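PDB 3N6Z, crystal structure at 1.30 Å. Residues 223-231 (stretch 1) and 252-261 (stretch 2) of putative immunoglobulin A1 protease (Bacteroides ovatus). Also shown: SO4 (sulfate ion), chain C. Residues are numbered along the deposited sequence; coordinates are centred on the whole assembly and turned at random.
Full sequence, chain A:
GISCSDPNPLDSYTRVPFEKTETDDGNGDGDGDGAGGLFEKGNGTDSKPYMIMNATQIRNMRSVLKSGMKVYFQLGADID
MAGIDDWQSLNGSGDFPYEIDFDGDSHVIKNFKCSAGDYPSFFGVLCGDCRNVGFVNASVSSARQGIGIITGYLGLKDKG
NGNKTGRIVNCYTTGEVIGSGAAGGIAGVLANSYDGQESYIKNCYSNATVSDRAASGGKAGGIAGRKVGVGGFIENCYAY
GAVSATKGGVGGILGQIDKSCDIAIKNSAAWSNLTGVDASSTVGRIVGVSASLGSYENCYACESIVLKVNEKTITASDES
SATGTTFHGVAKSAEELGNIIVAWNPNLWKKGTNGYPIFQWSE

Stretch 1, residues 223-231: IAGRKVGVG
Stretch 2 (252-261) GILGQIDKSC

In a parallel pair of strands, a residue donates to the residue before its partner and accepts from the one after it. The two stretches here run in the same direction, Ile223 beside Ile253 (CA to CA 5.0 Å) through Lys227 beside Ile257 (CA to CA 4.8 Å), and bury 627 Å² in all.

At the first rung, where Ile223 (phi/psi -105/-54) and Ile253 (-108/-55) are not extended, Ile253 O accepts twice, from Ile223 N (3.0 Å) and Ala224 N (3.1 Å). The chains then turn a corner at Gly225 (-74/-47) and Gly255 (-68/-60), spanned by single bonds from Gly255 N to Ala224 O (3.2 Å) and Gln256 N to Gly225 O (2.9 Å). A CB on Gly255 would lie 2.4 Å from Gly225 O, so glycine fits the bend. Extended geometry resumes at Arg226 (-143/148) and Gln256 (-142/138): Lys227 N donates to Gln256 O (2.8 Å), and Asp258 N to Lys227 O (3.0 Å).

Apolar side chains pack in register. Ile223 and Ile253 share m,m rotamers, Ile223 CG1 meeting Ile253 CD1 at 4.0 Å; Leu254 (t,p) brings CD1 to 3.9 Å from Ala224 CB.

On the face carrying Arg226 and Gln256, charge takes over. Arg226, t through chi3, reaches Asp258 (chi1 -86°) in a two-pronged salt bridge, NE to OD1 at 3.0 Å and NH2 to OD2 at 2.8 Å. NH1 and NH2 also donate to sulfate O4 (2.8 Å) and O3 (3.0 Å), while Gln256 NE2 donates to Asp258 OD1 (2.9 Å).

Lys227 (t,p,t,p) reaches forward, NZ donating to Val228 O (2.8 Å), Gly231 O (2.7 Å) and elsewhere in the structure. Positive phi favours glycine at Gly229 (71/170). A type II turn, Asp258 to Cys261, closes with Cys261 N to Asp258 O (3.1 Å); Cys261 SG lies 3.2 Å from Gly229 N, a buried donor without a partner.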

ATOM      1  N   ILE A 223       3.809  -3.569  -4.058  1.00  6.81           N
ATOM      2  CA  ILE A 223       3.306  -3.211  -2.728  1.00  7.73           C
ATOM      3  C   ILE A 223       3.637  -1.758  -2.350  1.00  7.29           C
ATOM      4  O   ILE A 223       2.718  -0.980  -2.002  1.00  7.65           O
ATOM      5  CB  ILE A 223       3.801  -4.192  -1.652  1.00  8.30           C
ATOM      6  CG1 ILE A 223       3.276  -5.595  -1.967  1.00  8.15           C
ATOM      7  CG2 ILE A 223       3.434  -3.737  -0.206  1.00  9.50           C
ATOM      8  CD1 ILE A 223       1.765  -5.819  -1.800  1.00  8.58           C
ATOM      9  N   ALA A 224       4.909  -1.373  -2.417  1.00  7.54           N
ATOM     10  CA  ALA A 224       5.365  -0.039  -2.050  1.00  6.86           C
ATOM     11  C   ALA A 224       6.331   0.463  -3.119  1.00  6.62           C
ATOM     12  O   ALA A 224       7.192  -0.279  -3.590  1.00  7.74           O
ATOM     13  CB  ALA A 224       6.034  -0.059  -0.660  1.00  8.59           C
ATOM     14  N   GLY A 225       6.280   1.760  -3.405  1.00  7.62           N
ATOM     15  CA  GLY A 225       7.248   2.333  -4.331  1.00  8.24           C
ATOM     16  C   GLY A 225       8.638   2.511  -3.782  1.00  7.89           C
ATOM     17  O   GLY A 225       9.629   2.111  -4.427  1.00  8.46           O
ATOM     18  N   ARG A 226       8.721   3.076  -2.585  1.00  8.21           N
ATOM     19  CA  ARG A 226       9.958   3.571  -2.024  1.00  8.78           C
ATOM     20  C   ARG A 226       9.983   3.293  -0.521  1.00  8.22           C
ATOM     21  O   ARG A 226       8.949   3.348   0.134  1.00  9.79           O
ATOM     22  CB  ARG A 226      10.031   5.079  -2.324  1.00  9.61           C
ATOM     23  CG  ARG A 226      11.236   5.828  -1.794  1.00 10.24           C
ATOM     24  CD  ARG A 226      11.028   7.315  -2.034  1.00 11.49           C
ATOM     25  NE  ARG A 226      12.173   8.078  -1.539  1.00 13.08           N
ATOM     26  CZ  ARG A 226      12.142   9.380  -1.278  1.00 16.63           C
ATOM     27  NH1 ARG A 226      11.057  10.100  -1.553  1.00 18.49           N
ATOM     28  NH2 ARG A 226      13.227   9.965  -0.759  1.00 19.03           N
ATOM     29  N   LYS A 227      11.171   3.059   0.007  1.00  8.60           N
ATOM     30  CA  LYS A 227      11.434   2.914   1.437  1.00  7.54           C
ATOM     31  C   LYS A 227      12.420   3.977   1.901  1.00  8.60           C
ATOM     32  O   LYS A 227      13.522   4.091   1.335  1.00  8.40           O
ATOM     33  CB  LYS A 227      12.022   1.524   1.702  1.00  8.81           C
ATOM     34  CG  LYS A 227      12.431   1.286   3.145  1.00  8.27           C
ATOM     35  CD  LYS A 227      11.256   1.283   4.127  1.00  8.35           C
ATOM     36  CE  LYS A 227      11.662   0.952   5.565  1.00  9.36           C
ATOM     37  NZ  LYS A 227      12.686   1.868   6.139  1.00  9.59           N
ATOM     38  N   VAL A 228      12.036   4.694   2.953  1.00  9.22           N
ATOM     39  CA  VAL A 228      12.869   5.701   3.588  1.00  9.29           C
ATOM     40  C   VAL A 228      13.145   5.361   5.046  1.00  9.98           C
ATOM     41  O   VAL A 228      12.369   4.627   5.681  1.00  9.65           O
ATOM     42  CB  VAL A 228      12.280   7.127   3.453  1.00  9.00           C
ATOM     43  CG1 VAL A 228      12.093   7.467   1.949  1.00  9.58           C
ATOM     44  CG2 VAL A 228      10.999   7.309   4.247  1.00  9.85           C
ATOM     45  N   GLY A 229      14.243   5.905   5.563  1.00  9.55           N
ATOM     46  CA  GLY A 229      14.675   5.660   6.919  1.00 10.35           C
ATOM     47  C   GLY A 229      15.227   4.260   7.200  1.00  9.65           C
ATOM     48  O   GLY A 229      15.127   3.328   6.387  1.00 10.65           O
ATOM     49  N   VAL A 230      15.808   4.123   8.395  1.00 11.10           N
ATOM     50  CA  VAL A 230      16.313   2.872   8.912  1.00 11.49           C
ATOM     51  C   VAL A 230      15.252   2.254   9.820  1.00 11.28           C
ATOM     52  O   VAL A 230      14.709   2.936  10.702  1.00 11.26           O
ATOM     53  CB  VAL A 230      17.681   3.074   9.662  1.00 11.25           C
ATOM     54  CG1 VAL A 230      18.107   1.825  10.390  1.00 13.46           C
ATOM     55  CG2 VAL A 230      18.764   3.477   8.659  1.00 14.00           C
ATOM     56  N   GLY A 231      15.013   0.960   9.611  1.00 10.18           N
ATOM     57  CA  GLY A 231      13.984   0.210  10.327  1.00 10.91           C
ATOM     58  C   GLY A 231      12.696   0.169   9.505  1.00  8.74           C
ATOM     59  O   GLY A 231      12.389   1.099   8.762  1.00 10.42           O
ATOM     60  N   GLY A 252       8.803  -6.206  -7.893  1.00  8.18           N
ATOM     61  CA  GLY A 252       7.542  -6.903  -7.661  1.00  9.15           C
ATOM     62  C   GLY A 252       6.938  -6.578  -6.305  1.00  8.01           C
ATOM     63  O   GLY A 252       5.711  -6.586  -6.166  1.00  8.30           O
ATOM     64  N   ILE A 253       7.786  -6.294  -5.324  1.00  7.92           N
ATOM     65  CA  ILE A 253       7.352  -5.875  -4.004  1.00  7.80           C
ATOM     66  C   ILE A 253       7.640  -4.382  -3.768  1.00  6.73           C
ATOM     67  O   ILE A 253       6.722  -3.614  -3.423  1.00  7.51           O
ATOM     68  CB  ILE A 253       7.941  -6.744  -2.869  1.00  8.15           C
ATOM     69  CG1 ILE A 253       7.473  -8.199  -3.008  1.00  8.69           C
ATOM     70  CG2 ILE A 253       7.550  -6.200  -1.493  1.00  8.26           C
ATOM     71  CD1 ILE A 253       5.978  -8.447  -2.793  1.00 10.59           C
ATOM     72  N   LEU A 254       8.904  -3.994  -3.942  1.00  7.69           N
ATOM     73  CA  LEU A 254       9.387  -2.662  -3.577  1.00  7.16           C
ATOM     74  C   LEU A 254      10.191  -2.083  -4.733  1.00  6.95           C
ATOM     75  O   LEU A 254      11.107  -2.740  -5.232  1.00  9.08           O
ATOM     76  CB  LEU A 254      10.250  -2.721  -2.302  1.00  7.66           C
ATOM     77  CG  LEU A 254      10.936  -1.412  -1.857  1.00  7.52           C
ATOM     78  CD1 LEU A 254       9.894  -0.358  -1.399  1.00  9.63           C
ATOM     79  CD2 LEU A 254      12.004  -1.671  -0.801  1.00  9.44           C
ATOM     80  N   GLY A 255       9.924  -0.830  -5.118  1.00  7.30           N
ATOM     81  CA  GLY A 255      10.745  -0.170  -6.142  1.00  8.91           C
ATOM     82  C   GLY A 255      12.171   0.128  -5.699  1.00  8.71           C
ATOM     83  O   GLY A 255      13.126  -0.378  -6.299  1.00  9.71           O
ATOM     84  N   GLN A 256      12.305   0.920  -4.646  1.00  9.41           N
ATOM     85  CA  GLN A 256      13.583   1.464  -4.215  1.00  8.65           C
ATOM     86  C   GLN A 256      13.753   1.518  -2.717  1.00  9.08           C
ATOM     87  O   GLN A 256      12.849   1.952  -2.003  1.00  9.09           O
ATOM     88  CB  GLN A 256      13.769   2.890  -4.758  1.00  8.75           C
ATOM     89  CG  GLN A 256      14.924   3.675  -4.134  1.00  9.89           C
ATOM     90  CD  GLN A 256      15.262   4.954  -4.858  1.00 11.90           C
ATOM     91  OE1 GLN A 256      15.362   4.979  -6.091  1.00 13.08           O
ATOM     92  NE2 GLN A 256      15.436   6.036  -4.083  1.00 13.08           N
ATOM     93  N   ILE A 257      14.937   1.166  -2.251  1.00  8.79           N
ATOM     94  CA  ILE A 257      15.416   1.524  -0.907  1.00  8.96           C
ATOM     95  C   ILE A 257      16.298   2.759  -1.078  1.00  9.36           C
ATOM     96  O   ILE A 257      17.242   2.766  -1.887  1.00 10.60           O
ATOM     97  CB  ILE A 257      16.258   0.395  -0.239  1.00  9.34           C
ATOM     98  CG1 ILE A 257      15.506  -0.942  -0.234  1.00 10.15           C
ATOM     99  CG2 ILE A 257      16.637   0.806   1.191  1.00 11.59           C
ATOM    100  CD1 ILE A 257      16.391  -2.145   0.209  1.00 10.75           C
ATOM    101  N   ASP A 258      15.996   3.832  -0.343  1.00  9.99           N
ATOM    102  CA  ASP A 258      16.873   5.016  -0.402  1.00 11.06           C
ATOM    103  C   ASP A 258      18.283   4.687   0.107  1.00 12.01           C
ATOM    104  O   ASP A 258      18.472   3.853   0.985  1.00 12.08           O
ATOM    105  CB  ASP A 258      16.306   6.140   0.460  1.00 11.22           C
ATOM    106  CG  ASP A 258      15.305   7.003  -0.263  1.00 12.68           C
ATOM    107  OD1 ASP A 258      14.748   6.566  -1.301  1.00 13.36           O
ATOM    108  OD2 ASP A 258      15.075   8.162   0.216  1.00 16.83           O
ATOM    109  N   LYS A 259      19.264   5.428  -0.415  1.00 11.71           N
ATOM    110  CA  LYS A 259      20.617   5.352   0.122  1.00 12.97           C
ATOM    111  C   LYS A 259      20.620   5.631   1.614  1.00 12.50           C
ATOM    112  O   LYS A 259      19.836   6.452   2.111  1.00 13.14           O
ATOM    113  CB  LYS A 259      21.559   6.342  -0.569  1.00 14.24           C
ATOM    114  CG  LYS A 259      21.735   6.106  -2.071  1.00 16.41           C
ATOM    115  CD  LYS A 259      22.418   4.782  -2.381  1.00 19.78           C
ATOM    116  CE  LYS A 259      22.686   4.636  -3.874  1.00 23.48           C
ATOM    117  NZ  LYS A 259      23.782   5.510  -4.357  1.00 29.79           N
ATOM    118  N   SER A 260      21.456   4.892   2.326  1.00 13.80           N
ATOM    119  CA  SER A 260      21.623   5.010   3.783  1.00 15.99           C
ATOM    120  C   SER A 260      20.408   4.562   4.580  1.00 13.97           C
ATOM    121  O   SER A 260      20.350   4.789   5.802  1.00 17.41           O
ATOM    122  CB  SER A 260      22.028   6.429   4.197  1.00 17.96           C
ATOM    123  OG  SER A 260      23.229   6.773   3.551  1.00 21.69           O
ATOM    124  N   CYS A 261      19.493   3.836   3.914  1.00 12.53           N
ATOM    125  CA  CYS A 261      18.267   3.351   4.546  1.00 11.86           C
ATOM    126  C   CYS A 261      18.237   1.836   4.470  1.00 10.70           C
ATOM    127  O   CYS A 261      19.170   1.206   3.960  1.00 12.24           O
ATOM    128  CB  CYS A 261      17.048   3.990   3.872  1.00 12.66           C
ATOM    129  SG  CYS A 261      17.043   5.781   4.027  1.00 15.33           S
TER
HETATM  130  S   SO4 C   2      12.410  13.477  -0.178  0.50 40.46           S
HETATM  131  O1  SO4 C   2      11.674  14.486   0.584  0.50 41.48           O
HETATM  132  O2  SO4 C   2      13.469  14.088  -0.974  0.50 42.34           O
HETATM  133  O3  SO4 C   2      13.010  12.527   0.752  0.50 42.25           O
HETATM  134  O4  SO4 C   2      11.463  12.833  -1.072  0.50 37.09           O